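Local coordinates for beta-1,3-glucanosyltransferase (Rhizomucor miehei CAU432, PDB 4WTP), which belongs to glycosyl hydrolase family 17 and folds as a beta/alpha barrel of eight parallel strands ringed by helices, at residues A[128-133]-A[150-155]; A[93-98]-A[180-185]; A[280-283]-A[287-290]; A[59-64]-A[265-270]. All coordinates share one frame; numbering follows the deposited sequence.

Interaction 1. Residues A[128-133]-A[150-155]; sequences LIVGSE and KQVKEL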
loop_
_atom_site.group_PDB
_atom_site.type_symbol
_atom_site.label_atom_id
_atom_site.label_comp_id
_atom_site.label_asym_id
_atom_site.label_seq_id
_atom_site.Cartn_x
_atom_site.Cartn_y
_atom_site.Cartn_z
ATOM N N LEU A 128 8.845 -6.026 -3.391
ATOM C CA LEU A 128 7.990 -6.167 -4.549
ATOM C C LEU A 128 6.697 -6.847 -4.070
ATOM O O LEU A 128 6.748 -7.961 -3.508
ATOM C CB LEU A 128 8.707 -7.029 -5.573
ATOM C CG LEU A 128 8.071 -7.158 -6.945
ATOM C CD1 LEU A 128 7.790 -5.841 -7.662
ATOM C CD2 LEU A 128 9.005 -7.988 -7.786
ATOM N N ILE A 129 5.565 -6.198 -4.320
ATOM C CA ILE A 129 4.282 -6.701 -3.856
ATOM C C ILE A 129 3.578 -7.359 -5.038
ATOM O O ILE A 129 3.135 -6.690 -5.974
ATOM C CB ILE A 129 3.429 -5.571 -3.250
ATOM C CG1 ILE A 129 4.213 -4.755 -2.201
ATOM C CG2 ILE A 129 2.147 -6.162 -2.655
ATOM C CD1 ILE A 129 3.461 -3.515 -1.737
ATOM N N VAL A 130 3.510 -8.680 -5.020
ATOM C CA VAL A 130 3.059 -9.456 -6.163
ATOM C C VAL A 130 1.547 -9.595 -6.068
ATOM O O VAL A 130 1.026 -10.581 -5.552
ATOM C CB VAL A 130 3.772 -10.828 -6.242
ATOM C CG1 VAL A 130 3.392 -11.538 -7.539
ATOM C CG2 VAL A 130 5.281 -10.632 -6.132
ATOM N N GLY A 131 0.855 -8.569 -6.560
ATOM C CA GLY A 131 -0.597 -8.534 -6.504
ATOM C C GLY A 131 -1.139 -7.964 -5.215
ATOM O O GLY A 131 -0.486 -8.005 -4.158
ATOM N N SER A 132 -2.357 -7.460 -5.301
ATOM C CA SER A 132 -3.104 -7.010 -4.126
ATOM C C SER A 132 -4.535 -7.489 -4.250
ATOM O O SER A 132 -5.215 -7.179 -5.241
ATOM C CB SER A 132 -3.097 -5.480 -4.061
ATOM O OG SER A 132 -3.907 -5.015 -2.979
ATOM N N GLU A 133 -4.952 -8.308 -3.290
ATOM C CA GLU A 133 -6.309 -8.882 -3.251
ATOM C C GLU A 133 -6.608 -9.818 -4.415
ATOM O O GLU A 133 -7.770 -9.970 -4.813
ATOM C CB GLU A 133 -7.387 -7.816 -3.033
ATOM C CG GLU A 133 -7.288 -7.325 -1.593
ATOM C CD GLU A 133 -8.183 -6.157 -1.276
ATOM O OE1 GLU A 133 -9.258 -6.041 -1.894
ATOM O OE2 GLU A 133 -7.833 -5.356 -0.375
ATOM N N LYS A 150 6.793 -17.606 -7.062
ATOM C CA LYS A 150 8.068 -18.310 -7.159
ATOM C C LYS A 150 8.872 -17.799 -8.375
ATOM O O LYS A 150 10.083 -17.538 -8.275
ATOM C CB LYS A 150 7.804 -19.820 -7.262
ATOM C CG LYS A 150 9.033 -20.707 -7.409
ATOM C CD LYS A 150 8.684 -22.162 -7.108
ATOM C CE LYS A 150 7.225 -22.509 -7.417
ATOM N NZ LYS A 150 6.992 -22.986 -8.809
ATOM N N GLN A 151 8.203 -17.673 -9.525
ATOM C CA GLN A 151 8.833 -17.161 -10.757
ATOM C C GLN A 151 9.300 -15.708 -10.617
ATOM O O GLN A 151 10.385 -15.342 -11.058
ATOM C CB GLN A 151 7.886 -17.312 -11.947
ATOM C CG GLN A 151 7.651 -18.766 -12.334
ATOM C CD GLN A 151 6.371 -18.990 -13.123
ATOM O OE1 GLN A 151 5.590 -18.063 -13.366
ATOM N NE2 GLN A 151 6.147 -20.236 -13.534
ATOM N N VAL A 152 8.503 -14.860 -9.971
ATOM C CA VAL A 152 8.895 -13.484 -9.727
ATOM C C VAL A 152 10.108 -13.385 -8.794
ATOM O O VAL A 152 11.054 -12.610 -9.050
ATOM C CB VAL A 152 7.703 -12.648 -9.204
ATOM C CG1 VAL A 152 8.168 -11.275 -8.771
ATOM C CG2 VAL A 152 6.624 -12.554 -10.280
ATOM N N LYS A 153 10.090 -14.175 -7.723
ATOM C CA LYS A 153 11.202 -14.213 -6.785
ATOM C C LYS A 153 12.529 -14.550 -7.475
ATOM O O LYS A 153 13.560 -13.947 -7.174
ATOM C CB LYS A 153 10.933 -15.164 -5.603
ATOM C CG LYS A 153 12.059 -15.128 -4.585
ATOM C CD LYS A 153 11.690 -15.697 -3.225
ATOM C CE LYS A 153 12.911 -15.646 -2.321
ATOM N NZ LYS A 153 12.728 -16.424 -1.066
ATOM N N GLU A 154 12.489 -15.481 -8.421
ATOM C CA GLU A 154 13.698 -15.868 -9.154
ATOM C C GLU A 154 14.272 -14.710 -9.958
ATOM O O GLU A 154 15.476 -14.647 -10.184
ATOM C CB GLU A 154 13.403 -17.072 -10.041
ATOM C CG GLU A 154 13.141 -18.354 -9.259
ATOM C CD GLU A 154 12.522 -19.453 -10.103
ATOM O OE1 GLU A 154 12.309 -19.238 -11.318
ATOM O OE2 GLU A 154 12.258 -20.549 -9.557
ATOM N N LEU A 155 13.412 -13.783 -10.368
ATOM C CA LEU A 155 13.815 -12.589 -11.079
ATOM C C LEU A 155 14.454 -11.520 -10.215
ATOM O O LEU A 155 15.396 -10.843 -10.634
ATOM C CB LEU A 155 12.632 -11.968 -11.848
ATOM C CG LEU A 155 12.047 -12.752 -13.025
ATOM C CD1 LEU A 155 10.789 -12.072 -13.533
ATOM C CD2 LEU A 155 13.059 -12.970 -14.145
#

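Interaction 2. Residues A[93-98]-A[180-185]; sequences RIYLGM and LDFLMM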
loop_
_atom_site.group_PDB
_atom_site.type_symbol
_atom_site.label_atom_id
_atom_site.label_comp_id
_atom_site.label_asym_id
_atom_site.label_seq_id
_atom_site.Cartn_x
_atom_site.Cartn_y
_atom_site.Cartn_z
ATOM N N ARG A 93 12.715 5.979 -0.519
ATOM C CA ARG A 93 12.639 4.541 -0.805
ATOM C C ARG A 93 11.268 4.190 -1.399
ATOM O O ARG A 93 10.348 5.035 -1.358
ATOM C CB ARG A 93 12.833 3.725 0.470
ATOM C CG ARG A 93 13.906 4.220 1.421
ATOM C CD ARG A 93 15.258 3.725 1.009
ATOM N NE ARG A 93 15.315 2.267 0.875
ATOM C CZ ARG A 93 16.367 1.625 0.359
ATOM N NH1 ARG A 93 17.416 2.307 -0.091
ATOM N NH2 ARG A 93 16.355 0.304 0.277
ATOM N N ILE A 94 11.101 2.962 -1.887
ATOM C CA ILE A 94 9.861 2.588 -2.575
ATOM C C ILE A 94 9.519 1.112 -2.425
ATOM O O ILE A 94 10.404 0.253 -2.472
ATOM C CB ILE A 94 9.903 3.000 -4.078
ATOM C CG1 ILE A 94 8.535 2.879 -4.728
ATOM C CG2 ILE A 94 10.990 2.268 -4.863
ATOM C CD1 ILE A 94 8.428 3.617 -6.066
ATOM N N TYR A 95 8.228 0.791 -2.303
ATOM C CA TYR A 95 7.725 -0.573 -2.526
ATOM C C TYR A 95 7.071 -0.545 -3.892
ATOM O O TYR A 95 6.216 0.314 -4.171
ATOM C CB TYR A 95 6.645 -0.958 -1.503
ATOM C CG TYR A 95 7.176 -1.489 -0.193
ATOM C CD1 TYR A 95 7.797 -0.652 0.740
ATOM C CD2 TYR A 95 7.017 -2.837 0.128
ATOM C CE1 TYR A 95 8.269 -1.161 1.960
ATOM C CE2 TYR A 95 7.465 -3.347 1.319
ATOM C CZ TYR A 95 8.119 -2.522 2.205
ATOM O OH TYR A 95 8.543 -3.029 3.411
ATOM N N LEU A 96 7.468 -1.470 -4.762
ATOM C CA LEU A 96 6.842 -1.589 -6.077
ATOM C C LEU A 96 5.768 -2.662 -6.072
ATOM O O LEU A 96 6.019 -3.833 -5.790
ATOM C CB LEU A 96 7.904 -1.973 -7.111
ATOM C CG LEU A 96 9.013 -0.979 -7.424
ATOM C CD1 LEU A 96 9.987 -1.526 -8.472
ATOM C CD2 LEU A 96 8.407 0.316 -7.927
ATOM N N GLY A 97 4.536 -2.267 -6.405
ATOM C CA GLY A 97 3.434 -3.213 -6.519
ATOM C C GLY A 97 3.282 -3.649 -7.963
ATOM O O GLY A 97 3.466 -2.828 -8.892
ATOM N N MET A 98 2.949 -4.925 -8.130
ATOM C CA MET A 98 2.514 -5.492 -9.400
ATOM C C MET A 98 1.011 -5.612 -9.348
ATOM O O MET A 98 0.451 -6.078 -8.343
ATOM C CB MET A 98 3.106 -6.892 -9.606
ATOM C CG MET A 98 4.633 -6.953 -9.551
ATOM S SD MET A 98 5.352 -8.616 -9.765
ATOM C CE MET A 98 5.130 -8.850 -11.555
ATOM N N LEU A 180 6.533 -16.727 -0.042
ATOM C CA LEU A 180 6.744 -15.319 0.253
ATOM C C LEU A 180 7.983 -15.108 1.100
ATOM O O LEU A 180 8.395 -15.985 1.878
ATOM C CB LEU A 180 5.546 -14.794 1.047
ATOM C CG LEU A 180 4.172 -14.910 0.431
ATOM C CD1 LEU A 180 3.133 -14.261 1.348
ATOM C CD2 LEU A 180 4.147 -14.232 -0.937
ATOM N N ASP A 181 8.554 -13.915 1.015
ATOM C CA ASP A 181 9.502 -13.471 2.024
ATOM C C ASP A 181 8.784 -12.825 3.222
ATOM O O ASP A 181 9.192 -13.017 4.367
ATOM C CB ASP A 181 10.512 -12.500 1.418
ATOM C CG ASP A 181 11.399 -13.154 0.378
ATOM O OD1 ASP A 181 11.952 -14.228 0.682
ATOM O OD2 ASP A 181 11.526 -12.620 -0.729
ATOM N N PHE A 182 7.721 -12.072 2.946
ATOM C CA PHE A 182 6.891 -11.499 3.998
ATOM C C PHE A 182 5.463 -11.328 3.495
ATOM O O PHE A 182 5.190 -11.384 2.294
ATOM C CB PHE A 182 7.460 -10.173 4.548
ATOM C CG PHE A 182 7.601 -9.078 3.519
ATOM C CD1 PHE A 182 8.639 -9.077 2.592
ATOM C CD2 PHE A 182 6.664 -8.047 3.460
ATOM C CE1 PHE A 182 8.750 -8.061 1.645
ATOM C CE2 PHE A 182 6.791 -7.014 2.544
ATOM C CZ PHE A 182 7.822 -7.029 1.620
ATOM N N LEU A 183 4.539 -11.098 4.428
ATOM C CA LEU A 183 3.126 -10.928 4.108
ATOM C C LEU A 183 2.757 -9.472 4.274
ATOM O O LEU A 183 3.317 -8.787 5.139
ATOM C CB LEU A 183 2.284 -11.748 5.076
ATOM C CG LEU A 183 2.339 -13.278 5.055
ATOM C CD1 LEU A 183 3.672 -13.806 5.546
ATOM C CD2 LEU A 183 1.200 -13.866 5.853
ATOM N N MET A 184 1.791 -9.000 3.484
ATOM C CA MET A 184 1.269 -7.653 3.714
ATOM C C MET A 184 -0.253 -7.678 3.746
ATOM O O MET A 184 -0.918 -8.168 2.823
ATOM C CB MET A 184 1.721 -6.668 2.637
ATOM C CG MET A 184 3.226 -6.561 2.443
ATOM S SD MET A 184 3.793 -5.043 1.510
ATOM C CE MET A 184 3.867 -3.857 2.887
ATOM N N MET A 185 -0.808 -7.148 4.808
ATOM C CA MET A 185 -2.253 -7.085 4.990
ATOM C C MET A 185 -2.904 -5.805 4.495
ATOM O O MET A 185 -2.467 -4.738 4.780
ATOM C CB MET A 185 -2.546 -7.208 6.477
ATOM C CG MET A 185 -4.049 -7.298 6.827
ATOM S SD MET A 185 -4.493 -7.425 8.649
ATOM C CE MET A 185 -4.067 -5.744 9.284
#

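Interaction 3. Residues A[280-283]-A[287-290]; sequences GVLG and NTKP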
loop_
_atom_site.group_PDB
_atom_site.type_symbol
_atom_site.label_atom_id
_atom_site.label_comp_id
_atom_site.label_asym_id
_atom_site.label_seq_id
_atom_site.Cartn_x
_atom_site.Cartn_y
_atom_site.Cartn_z
ATOM N N GLY A 280 -7.254 10.519 1.353
ATOM C CA GLY A 280 -5.938 11.120 1.460
ATOM C C GLY A 280 -5.643 11.638 2.846
ATOM O O GLY A 280 -6.540 12.078 3.581
ATOM N N VAL A 281 -4.356 11.619 3.180
ATOM C CA VAL A 281 -3.825 12.387 4.314
ATOM C C VAL A 281 -3.824 13.879 3.948
ATOM O O VAL A 281 -4.082 14.724 4.796
ATOM C CB VAL A 281 -2.408 11.904 4.689
ATOM C CG1 VAL A 281 -1.805 12.795 5.756
ATOM C CG2 VAL A 281 -2.449 10.447 5.174
ATOM N N LEU A 282 -3.509 14.132 2.679
ATOM C CA LEU A 282 -3.544 15.484 2.106
ATOM C C LEU A 282 -4.623 15.563 1.026
ATOM O O LEU A 282 -5.152 14.543 0.555
ATOM C CB LEU A 282 -2.163 15.885 1.561
ATOM C CG LEU A 282 -1.097 16.062 2.656
ATOM C CD1 LEU A 282 -0.128 14.896 2.703
ATOM C CD2 LEU A 282 -0.382 17.382 2.575
ATOM N N GLY A 283 -4.950 16.792 0.639
ATOM C CA GLY A 283 -6.003 17.016 -0.344
ATOM C C GLY A 283 -5.604 16.650 -1.772
ATOM O O GLY A 283 -4.436 16.432 -2.074
ATOM N N ASN A 287 -2.630 20.292 -0.985
ATOM C CA ASN A 287 -2.660 21.059 0.239
ATOM C C ASN A 287 -3.102 20.200 1.426
ATOM O O ASN A 287 -3.730 19.144 1.249
ATOM C CB ASN A 287 -3.615 22.237 0.056
ATOM C CG ASN A 287 -3.056 23.290 -0.884
ATOM O OD1 ASN A 287 -1.871 23.599 -0.842
ATOM N ND2 ASN A 287 -3.900 23.808 -1.763
ATOM N N THR A 288 -2.819 20.680 2.626
ATOM C CA THR A 288 -3.197 19.936 3.828
ATOM C C THR A 288 -4.709 20.004 4.047
ATOM O O THR A 288 -5.378 20.969 3.670
ATOM C CB THR A 288 -2.467 20.431 5.077
ATOM O OG1 THR A 288 -2.662 21.841 5.197
ATOM C CG2 THR A 288 -0.971 20.139 4.983
ATOM N N LYS A 289 -5.255 18.938 4.630
ATOM C CA LYS A 289 -6.677 18.869 4.972
ATOM C C LYS A 289 -6.861 19.503 6.342
ATOM O O LYS A 289 -6.281 19.035 7.322
ATOM C CB LYS A 289 -7.178 17.403 4.970
ATOM C CG LYS A 289 -7.085 16.809 3.574
ATOM C CD LYS A 289 -7.284 15.324 3.510
ATOM C CE LYS A 289 -8.717 14.956 3.652
ATOM N NZ LYS A 289 -9.025 13.553 3.188
ATOM N N PRO A 290 -7.649 20.586 6.433
ATOM C CA PRO A 290 -7.864 21.201 7.764
ATOM C C PRO A 290 -8.525 20.195 8.708
ATOM O O PRO A 290 -9.507 19.543 8.325
ATOM C CB PRO A 290 -8.782 22.391 7.481
ATOM C CG PRO A 290 -9.277 22.193 6.094
ATOM C CD PRO A 290 -8.342 21.308 5.351
HETATM O O HOH W 1 -3.373 17.116 5.599
#

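Interaction 4. Residues A[59-64]-A[265-270]; sequences FNVLKP and SAFDEP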
loop_
_atom_site.group_PDB
_atom_site.type_symbol
_atom_site.label_atom_id
_atom_site.label_comp_id
_atom_site.label_asym_id
_atom_site.label_seq_id
_atom_site.Cartn_x
_atom_site.Cartn_y
_atom_site.Cartn_z
ATOM N N PHE A 59 6.053 14.022 -4.139
ATOM C CA PHE A 59 6.898 13.389 -3.141
ATOM C C PHE A 59 7.529 14.366 -2.181
ATOM O O PHE A 59 7.690 14.053 -1.004
ATOM C CB PHE A 59 7.930 12.492 -3.795
ATOM C CG PHE A 59 7.354 11.340 -4.530
ATOM C CD1 PHE A 59 5.987 11.056 -4.472
ATOM C CD2 PHE A 59 8.179 10.523 -5.311
ATOM C CE1 PHE A 59 5.454 9.992 -5.169
ATOM C CE2 PHE A 59 7.646 9.446 -6.009
ATOM C CZ PHE A 59 6.285 9.173 -5.945
ATOM N N ASN A 60 7.884 15.567 -2.673
ATOM C CA ASN A 60 8.367 16.598 -1.774
ATOM C C ASN A 60 7.318 17.034 -0.783
ATOM O O ASN A 60 7.634 17.371 0.353
ATOM C CB ASN A 60 8.941 17.808 -2.563
ATOM C CG ASN A 60 10.412 17.647 -2.887
ATOM O OD1 ASN A 60 11.143 16.983 -2.152
ATOM N ND2 ASN A 60 10.840 18.223 -4.002
ATOM N N VAL A 61 6.049 17.033 -1.219
ATOM C CA VAL A 61 4.955 17.339 -0.289
ATOM C C VAL A 61 4.894 16.310 0.849
ATOM O O VAL A 61 4.578 16.639 1.982
ATOM C CB VAL A 61 3.594 17.503 -1.015
ATOM C CG1 VAL A 61 2.421 17.418 -0.043
ATOM C CG2 VAL A 61 3.579 18.806 -1.825
ATOM N N LEU A 62 5.224 15.059 0.501
ATOM C CA LEU A 62 5.209 13.946 1.470
ATOM C C LEU A 62 6.490 13.824 2.299
ATOM O O LEU A 62 6.476 13.307 3.425
ATOM C CB LEU A 62 4.970 12.607 0.761
ATOM C CG LEU A 62 3.659 12.500 0.001
ATOM C CD1 LEU A 62 3.589 11.150 -0.703
ATOM C CD2 LEU A 62 2.427 12.676 0.891
ATOM N N LYS A 63 7.594 14.372 1.772
ATOM C CA LYS A 63 8.914 14.208 2.365
ATOM C C LYS A 63 9.051 14.645 3.829
ATOM O O LYS A 63 9.800 14.019 4.572
ATOM C CB LYS A 63 9.947 14.883 1.451
ATOM C CG LYS A 63 11.376 14.508 1.747
ATOM C CD LYS A 63 12.280 14.872 0.573
ATOM C CE LYS A 63 13.730 14.794 0.990
ATOM N NZ LYS A 63 14.548 15.051 -0.211
ATOM N N PRO A 64 8.330 15.715 4.272
ATOM C CA PRO A 64 8.384 16.028 5.696
ATOM C C PRO A 64 7.732 15.009 6.615
ATOM O O PRO A 64 7.937 15.097 7.816
ATOM C CB PRO A 64 7.631 17.373 5.803
ATOM C CG PRO A 64 7.721 17.946 4.423
ATOM C CD PRO A 64 7.632 16.769 3.497
ATOM N N SER A 265 -4.337 6.979 2.115
ATOM C CA SER A 265 -3.355 7.108 1.027
ATOM C C SER A 265 -2.779 8.522 1.101
ATOM O O SER A 265 -3.163 9.318 1.966
ATOM C CB SER A 265 -4.059 6.913 -0.340
ATOM O OG SER A 265 -5.044 7.914 -0.572
ATOM N N ALA A 266 -1.853 8.833 0.191
ATOM C CA ALA A 266 -1.202 10.131 0.209
ATOM C C ALA A 266 -2.181 11.299 -0.024
ATOM O O ALA A 266 -2.229 12.252 0.766
ATOM C CB ALA A 266 -0.069 10.164 -0.825
ATOM N N PHE A 267 -2.939 11.197 -1.110
ATOM C CA PHE A 267 -3.800 12.300 -1.567
ATOM C C PHE A 267 -5.217 11.839 -1.844
ATOM O O PHE A 267 -5.419 10.705 -2.260
ATOM C CB PHE A 267 -3.237 12.928 -2.849
ATOM C CG PHE A 267 -1.815 13.364 -2.692
ATOM C CD1 PHE A 267 -1.510 14.486 -1.931
ATOM C CD2 PHE A 267 -0.758 12.645 -3.284
ATOM C CE1 PHE A 267 -0.197 14.888 -1.751
ATOM C CE2 PHE A 267 0.565 13.058 -3.108
ATOM C CZ PHE A 267 0.846 14.184 -2.345
ATOM N N ASP A 268 -6.202 12.702 -1.587
ATOM C CA ASP A 268 -7.561 12.419 -2.037
ATOM C C ASP A 268 -7.545 12.179 -3.554
ATOM O O ASP A 268 -6.782 12.816 -4.290
ATOM C CB ASP A 268 -8.476 13.610 -1.770
ATOM C CG ASP A 268 -8.827 13.779 -0.328
ATOM O OD1 ASP A 268 -8.705 12.798 0.463
ATOM O OD2 ASP A 268 -9.230 14.918 0.049
ATOM N N GLU A 269 -8.389 11.270 -4.009
ATOM C CA GLU A 269 -8.476 10.945 -5.428
ATOM C C GLU A 269 -9.909 11.131 -5.924
ATOM O O GLU A 269 -10.720 10.201 -5.878
ATOM C CB GLU A 269 -8.009 9.520 -5.650
ATOM C CG GLU A 269 -6.528 9.334 -5.329
ATOM C CD GLU A 269 -6.056 7.922 -5.656
ATOM O OE1 GLU A 269 -5.477 7.698 -6.746
ATOM O OE2 GLU A 269 -6.285 7.022 -4.831
ATOM N N PRO A 270 -10.226 12.353 -6.396
ATOM C CA PRO A 270 -11.579 12.740 -6.838
ATOM C C PRO A 270 -12.251 11.807 -7.839
ATOM O O PRO A 270 -13.468 11.778 -7.869
ATOM C CB PRO A 270 -11.375 14.123 -7.474
ATOM C CG PRO A 270 -10.146 14.659 -6.835
ATOM C CD PRO A 270 -9.272 13.464 -6.532
#

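Interaction 1. Residues A[128-133]-A[150-155]
Val-152 of the helix sends one methyl, CG1, against two side chains of the strand. The tighter meeting is with Leu-128, whose CD2 lies 3.5 Å from Val-152 CG1. The two side chains slant across one another there. Val-130 comes more nearly head-on: its CG2 reaches tip to tip toward Val-152 CG1, at 4.0 Å. One methyl therefore serves both strand residues. The torsion of Val-152 explains the choice: CG1 stands opposite the backbone N (chi1 172°) and is the branch that faces the strand. All three residues are buried, and the contact is purely apolar.

Strand 125-132, helix 142-156 and strand 163-167 form a beta-alpha-beta unit of the barrel, and this contact seats the helix on the first strand of that unit. Leu-128 and Val-130 alternate with Ile-129, whose side chain turns inward to touch Tyr-95 and Ala-166.

The next shell closes around the three apolar side chains. Leu-113 of helix 104-119 touches both Leu-128 and Val-152, and Met-98 of the neighbouring strand does the same. Backbone hydrogen bonds tie Leu-128 and Val-130 to Ala-164. Val-130 is also the centre of an inverse gamma turn, with a weak bond of 3.0 Å from Gly-131 N to Ile-129 O. One helical position further on, the ammonium of Lys-153 makes a salt bridge with Asp-181.

Interaction 2. Residues A[93-98]-A[180-185]
Tyr-95 meets Phe-182 and Met-184 in an apolar and Met-aromatic contact in the interior of the beta/alpha barrel. The two strands, 93-98 and 182-186, are not neighbours in the parallel sheet. Strands 125-132 and 163-167 lie between them in the order, so the side chains meet across the inside of the barrel rather than along the sheet.

The side chains of Tyr-95 and Phe-182 come from opposite directions. Phe-182 puts its CZ at the edge of the tyrosine ring, near the ring plane and 3.7 Å from Tyr-95 CE2. Phe-182 CE2 lies in the same plane, 3.9 Å from Tyr-95 CE2. The first torsion of Phe-182 (chi1 60°) sets its ring between the backbone N and the carbonyl carbon, and from there the far end of the ring reaches the tyrosine.

Met-184 slants across Tyr-95. Its sulfur SD is 4.9 Å from the centroid of the Tyr-95 ring and 52° off the ring normal, an oblique position. The same sulfur packs on Ile-129 of strand 125-132.

Polar partners hold the tyrosine hydroxyl. Tyr-95 OH is hydrogen-bonded to Tyr-38 OH and to Lys-220 NZ. Lys-220 also makes a cation-pi contact with the Phe-182 ring, so one lysine serves both aromatic residues. The chain of Met-184 bends at its last torsion, which leaves its CE methyl 4.0 Å from Tyr-95 CE2.

Interaction 3. Residues A[280-283]-A[287-290]
Lys-289 lays its side chain along the backbone of Gly-280 to Gly-283. The two segments are neighbouring pieces of the loop region after strand 262-263 of the beta/alpha barrel, with three residues between them.

The lysine is the main side chain of the contact. It is modelled in two conformers, and the bonds described are those of one of them. Lys-289 CD, set by the extended chi2, lies 3.5 Å from Val-281 O. The bend at chi3 (76°) then turns CE and NZ toward the carbonyl of Gly-280, with Lys-289 NZ donating to Gly-280 O at 2.9 Å. The donor sits 23° out of the carbonyl plane. Asp-268, Glu-243 and Ser-228 also bind this ammonium, the first two through salt bridges. In this conformer several acceptors grip the buried charge, and the two carboxylates would probably stabilise it. Asp-268 OD1 also accepts from Gly-280 N, so one carboxylate oxygen ties the ammonium and the same glycine together.

Leu-282 meets Thr-288. Its CG stands opposite its own carbonyl carbon, and CD2 slants across to the Thr-288 methyl, 3.7 Å from Thr-288 CG2. The threonine places that methyl beside its backbone N. Val-61 and Leu-62 of helix 52-62, together with Phe-267, also touch Leu-282.

The backbones add a direct bond. Gly-283 N donates to Asn-287 O at 2.7 Å, with an N-H...O angle of 163° and the donor nearly on the line of the carbonyl bond. One water links the two backbones: it donates to Val-281 O and accepts from Lys-289 N, 2.8 Å from that nitrogen.

Interaction 4. Residues A[59-64]-A[265-270]
Leu-62 is the main bump on the helix side. Its forked end presses against Ala-266 and Phe-267 of the loop. Both methyls rest on the small Ala-266 side chain: CD1 is 3.8 Å and CD2 3.9 Å from Ala-266 CB. The CD2 branch also meets the tip of the phenylalanine, 3.9 Å from Phe-267 CZ. The alanine methyl and the end of the ring together make a shallow seat for the leucine fork. The leucine torsion suits this, with CG opposite its carbonyl carbon (chi1 -60°) and the fork pointing at the loop.

Val-61 fills the neighbouring place. It slants across the phenylalanine and puts CG1 at the ring edge, near the ring plane, 4.0 Å from Phe-267 CE1. The far end of the ring is thus met by two consecutive helix residues, Val-61 at CE1 and Leu-62 at CZ. Phe-267 reaches them through its ring, because CG stands opposite its carbonyl carbon (chi1 -54°).

Other parts of the fold flank the patch. Ile-40 of strand 39-41 touches Leu-62 and Ala-266, and Val-69 of strand 68-71 adds to the leucine side. Arg-286 makes a cation-pi contact with the Phe-267 ring. Backbone bonds join Ala-266 to Asn-41 and to Leu-282, and probably help to hold the loop in place.

This is apolar packing of an outer helix of a beta/alpha barrel, here helix 52-62, against the loop that follows strand 262-263.

In the fold
From the N terminus, helix 52-62 opens interaction 4, and strand 93-98 then opens interaction 2. Interaction 1 opens and closes next, joining strand 125-132 to helix 142-156, nested inside the loop that interaction 2 closes at 180-185. Interaction 4 encloses both and closes only at 265-270, more than 200 residues after it opened. Interaction 3 follows in series as a short local loop. Interactions 1 and 2 touch through adjacent strands, with centres 8 Å apart. Interactions 3 and 4 touch as well, and tie the C-terminal loops to the first helix. Interactions 1 and 3 lie on opposite sides of the chain's centre.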